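Local coordinates for sulfotransferase (Mus musculus, PDB 5X2B), which probably transfers sulfo groups onto acceptor molecules, as other cytosolic sulfotransferases do, and is held here with adenosine-3'-5'-diphosphate in its nucleotide pocket, at residues M94-V97 and T98-Q101; A138-E141 and L142-G146. All coordinates share one frame; numbering follows the deposited sequence.

Contact 1 (M94-V97 and T98-Q101); sequences MLPV and TVKQ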
loop_
_atom_site.group_PDB
_atom_site.type_symbol
_atom_site.label_atom_id
_atom_site.label_comp_id
_atom_site.label_asym_id
_atom_site.label_seq_id
_atom_site.Cartn_x
_atom_site.Cartn_y
_atom_site.Cartn_z
ATOM N N MET A 94 -7.789 -8.416 -9.545
ATOM C CA MET A 94 -7.480 -7.509 -10.616
ATOM C C MET A 94 -6.033 -7.456 -10.878
ATOM O O MET A 94 -5.603 -6.992 -11.887
ATOM C CB MET A 94 -8.006 -6.145 -10.269
ATOM C CG MET A 94 -9.507 -6.146 -10.391
ATOM S SD MET A 94 -10.248 -4.549 -10.040
ATOM C CE MET A 94 -9.465 -4.267 -8.455
ATOM N N LEU A 95 -5.265 -7.941 -9.947
ATOM C CA LEU A 95 -3.904 -8.210 -10.261
ATOM C C LEU A 95 -3.872 -9.074 -11.545
ATOM O O LEU A 95 -4.590 -10.074 -11.644
ATOM C CB LEU A 95 -3.297 -8.955 -9.098
ATOM C CG LEU A 95 -1.781 -9.030 -9.191
ATOM C CD1 LEU A 95 -1.141 -7.765 -8.737
ATOM C CD2 LEU A 95 -1.281 -10.107 -8.350
ATOM N N PRO A 96 -3.048 -8.685 -12.538
ATOM C CA PRO A 96 -2.870 -9.297 -13.850
ATOM C C PRO A 96 -2.552 -10.741 -13.767
ATOM O O PRO A 96 -1.623 -11.106 -13.080
ATOM C CB PRO A 96 -1.656 -8.581 -14.394
ATOM C CG PRO A 96 -1.757 -7.261 -13.816
ATOM C CD PRO A 96 -2.296 -7.429 -12.460
ATOM N N VAL A 97 -3.295 -11.551 -14.493
ATOM C CA VAL A 97 -3.139 -12.967 -14.377
ATOM C C VAL A 97 -1.719 -13.312 -14.563
ATOM O O VAL A 97 -1.171 -14.156 -13.907
ATOM C CB VAL A 97 -3.809 -13.661 -15.487
ATOM C CG1 VAL A 97 -3.240 -13.198 -16.787
ATOM C CG2 VAL A 97 -3.578 -15.141 -15.318
ATOM N N THR A 98 -1.111 -12.618 -15.486
ATOM C CA THR A 98 0.188 -12.984 -15.925
ATOM C C THR A 98 1.150 -12.876 -14.758
ATOM O O THR A 98 2.154 -13.553 -14.689
ATOM C CB THR A 98 0.573 -12.057 -17.041
ATOM O OG1 THR A 98 0.667 -12.804 -18.268
ATOM C CG2 THR A 98 1.855 -11.388 -16.744
ATOM N N VAL A 99 0.834 -12.013 -13.810
ATOM C CA VAL A 99 1.676 -11.894 -12.631
ATOM C C VAL A 99 1.442 -13.128 -11.789
ATOM O O VAL A 99 2.336 -13.638 -11.101
ATOM C CB VAL A 99 1.331 -10.634 -11.771
ATOM C CG1 VAL A 99 2.145 -10.600 -10.496
ATOM C CG2 VAL A 99 1.606 -9.395 -12.525
ATOM N N LYS A 100 0.209 -13.614 -11.829
ATOM C CA LYS A 100 -0.086 -14.781 -11.038
ATOM C C LYS A 100 0.712 -15.932 -11.636
ATOM O O LYS A 100 1.338 -16.702 -10.912
ATOM C CB LYS A 100 -1.594 -15.003 -10.972
ATOM C CG LYS A 100 -2.258 -13.849 -10.252
ATOM C CD LYS A 100 -3.746 -13.859 -10.346
ATOM C CE LYS A 100 -4.275 -12.461 -10.099
ATOM N NZ LYS A 100 -5.751 -12.445 -10.323
ATOM N N GLN A 101 0.753 -15.970 -12.968
ATOM C CA GLN A 101 1.340 -17.073 -13.739
ATOM C C GLN A 101 2.823 -17.143 -13.531
ATOM O O GLN A 101 3.385 -18.207 -13.397
ATOM C CB GLN A 101 1.027 -16.924 -15.229
ATOM C CG GLN A 101 -0.364 -16.320 -15.532
ATOM C CD GLN A 101 -0.871 -16.546 -16.977
ATOM O OE1 GLN A 101 -0.308 -16.062 -17.950
ATOM N NE2 GLN A 101 -1.968 -17.273 -17.090
#

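Contact 2 (A138-E141 and L142-G146); sequences AFLE and LFLKG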
loop_
_atom_site.group_PDB
_atom_site.type_symbol
_atom_site.label_atom_id
_atom_site.label_comp_id
_atom_site.label_asym_id
_atom_site.label_seq_id
_atom_site.Cartn_x
_atom_site.Cartn_y
_atom_site.Cartn_z
ATOM N N ALA A 138 -18.820 10.242 8.531
ATOM C CA ALA A 138 -19.312 10.105 7.176
ATOM C C ALA A 138 -18.429 9.137 6.434
ATOM O O ALA A 138 -18.872 8.204 5.777
ATOM C CB ALA A 138 -19.276 11.455 6.491
ATOM N N PHE A 139 -17.153 9.401 6.543
ATOM C CA PHE A 139 -16.172 8.568 5.921
ATOM C C PHE A 139 -16.147 7.145 6.476
ATOM O O PHE A 139 -15.968 6.192 5.735
ATOM C CB PHE A 139 -14.854 9.227 6.151
ATOM C CG PHE A 139 -13.722 8.456 5.645
ATOM C CD1 PHE A 139 -12.999 7.630 6.478
ATOM C CD2 PHE A 139 -13.368 8.554 4.340
ATOM C CE1 PHE A 139 -11.926 6.925 5.994
ATOM C CE2 PHE A 139 -12.312 7.860 3.850
ATOM C CZ PHE A 139 -11.580 7.055 4.679
ATOM N N LEU A 140 -16.308 6.985 7.775
ATOM C CA LEU A 140 -16.262 5.645 8.322
ATOM C C LEU A 140 -17.346 4.764 7.731
ATOM O O LEU A 140 -17.126 3.574 7.497
ATOM C CB LEU A 140 -16.437 5.669 9.817
ATOM C CG LEU A 140 -16.389 4.283 10.464
ATOM C CD1 LEU A 140 -15.026 3.645 10.264
ATOM C CD2 LEU A 140 -16.709 4.357 11.946
ATOM N N GLU A 141 -18.531 5.329 7.548
ATOM C CA GLU A 141 -19.643 4.558 7.037
ATOM C C GLU A 141 -19.303 3.951 5.704
ATOM O O GLU A 141 -19.734 2.838 5.387
ATOM C CB GLU A 141 -20.874 5.434 6.844
ATOM C CG GLU A 141 -22.112 4.734 7.336
ATOM C CD GLU A 141 -23.416 5.414 6.930
ATOM O OE1 GLU A 141 -23.813 5.304 5.738
ATOM O OE2 GLU A 141 -24.049 6.038 7.823
ATOM N N LEU A 142 -18.542 4.711 4.918
ATOM C CA LEU A 142 -18.126 4.338 3.557
ATOM C C LEU A 142 -17.046 3.336 3.593
ATOM O O LEU A 142 -17.014 2.392 2.809
ATOM C CB LEU A 142 -17.529 5.523 2.820
ATOM C CG LEU A 142 -18.483 6.687 2.534
ATOM C CD1 LEU A 142 -17.744 7.729 1.749
ATOM C CD2 LEU A 142 -19.729 6.210 1.770
ATOM N N PHE A 143 -16.118 3.606 4.482
ATOM C CA PHE A 143 -15.083 2.672 4.751
ATOM C C PHE A 143 -15.682 1.307 5.055
ATOM O O PHE A 143 -15.378 0.315 4.393
ATOM C CB PHE A 143 -14.269 3.151 5.912
ATOM C CG PHE A 143 -13.024 2.366 6.099
ATOM C CD1 PHE A 143 -11.868 2.731 5.445
ATOM C CD2 PHE A 143 -13.011 1.241 6.896
ATOM C CE1 PHE A 143 -10.711 2.011 5.609
ATOM C CE2 PHE A 143 -11.855 0.511 7.064
ATOM C CZ PHE A 143 -10.707 0.893 6.410
ATOM N N LEU A 144 -16.545 1.256 6.054
ATOM C CA LEU A 144 -17.159 -0.007 6.449
ATOM C C LEU A 144 -17.965 -0.635 5.339
ATOM O O LEU A 144 -18.195 -1.835 5.346
ATOM C CB LEU A 144 -18.090 0.215 7.616
ATOM C CG LEU A 144 -17.261 0.583 8.840
ATOM C CD1 LEU A 144 -18.142 0.974 9.997
ATOM C CD2 LEU A 144 -16.356 -0.584 9.212
ATOM N N LYS A 145 -18.445 0.183 4.424
ATOM C CA LYS A 145 -19.149 -0.294 3.258
ATOM C C LYS A 145 -18.120 -0.666 2.208
ATOM O O LYS A 145 -18.373 -1.481 1.336
ATOM C CB LYS A 145 -20.032 0.840 2.745
ATOM C CG LYS A 145 -21.458 0.812 3.287
ATOM C CD LYS A 145 -21.999 2.175 3.765
ATOM C CE LYS A 145 -22.772 2.924 2.672
ATOM N NZ LYS A 145 -24.250 2.642 2.646
ATOM N N GLY A 146 -16.947 -0.052 2.297
ATOM C CA GLY A 146 -15.911 -0.242 1.301
ATOM C C GLY A 146 -16.136 0.768 0.219
ATOM O O GLY A 146 -15.647 0.627 -0.899
#

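Contact 1 (M94-V97 and T98-Q101)
Pro96 and Val99 meet where the backbone turns from extended to helical: psi falls from 128° at Pro96 to -39° at Val97, and the chain enters its helix directly after the proline. The carbonyl O of Pro96 accepts from two amides of the first turn. Val99 N is the nearer donor, 2.7 Å from Pro96 O, and its N-H comes in from above the carbonyl plane; Lys100 N adds a second, weak bond to the same oxygen. On the apolar side, the Pro96 ring and the Val99 side chain run alongside each other, with ring atom CB of Pro96 at 3.8 Å from CG2 of Val99. The other branch, CG1 of Val99, sits anti to the backbone N (chi1 175°), which carries it to CD2 of Leu95 at 4.1 Å; the Leu95 and Val99 side chains are nearly perpendicular there. Phe28 adds to this patch by touching both Pro96 and Val99. Lys100 runs back along the loop as an extended chain. Its ammonium belongs mainly to Tyr92, through a hydrogen bond to the backbone O and a cation-pi contact with the ring, although the chain's exact path beside Leu95 O is doubtful. Asp26 OD1 accepts from Val97 N, at the start of the helix. Pro96 is at the N-cap position and the helix begins at Val97, an N-terminal helix boundary that joins the loop after strand 83-88 to helix 97-102 of the sulfotransferase domain.

Contact 2 (A138-E141 and L142-G146)
A Schellman motif closes helix 136-145 here: Gly146, with positive phi (88°), is its C-prime residue, and Asp147 N turns back to Leu142 O while Gly146 N bonds weakly to Phe143 O. In the turn before it, Phe143 N gives a nearly straight bond (171°) to Phe139 O at 2.9 Å, and Leu144 N one of 2.8 Å to Leu140 O. Leu140 and Leu144 carry the apolar contact one turn apart. Leu140 CG is anti to its own nitrogen (chi1 -180°), which swings it beside the carbonyl carbon and forward along the helix to CD1 of Leu144 at 3.8 Å; the CD1 branch of Leu140 lies 4.0 Å from Leu144 CG. Helix 253-266 covers this pair, Gln255 touching Leu140 and Phe259 and Leu262 touching Leu144. An alanine here in place of Leu140 removes the CG and CD1 contacts, and would probably leave Leu144 CD1 less closely packed on that side and open a gap beside Gln255. The aromatic side faces helix 113-126, where the Phe139 ring makes edge-to-face contacts with Phe121 and with Tyr124, which belongs to a calcium site known for this protein, though no calcium is bound there in this model. Between the two phenylalanines, CE1 of Phe139 approaches CD1 of Phe143 to 4.2 Å.

From the N terminus, the chain leaves strand 83-88 of the parallel sheet, passes through contact 1 into helix 97-102, returns to the sheet as strand 105-110, then forms helix 113-126 and reaches contact 2 in helix 136-145. The contacts are in series: the first is complete before the second begins, and they neither nest nor cross. Each is local, closing a turn within one continuous stretch. Their centres lie 29 Å apart and their nearest atoms about 11 Å, so they do not touch. Contact 1 ties a helix start to the loop around Asp26 and Phe28, whereas contact 2 ends a helix whose side chains touch both helix 113-126 and helix 253-266.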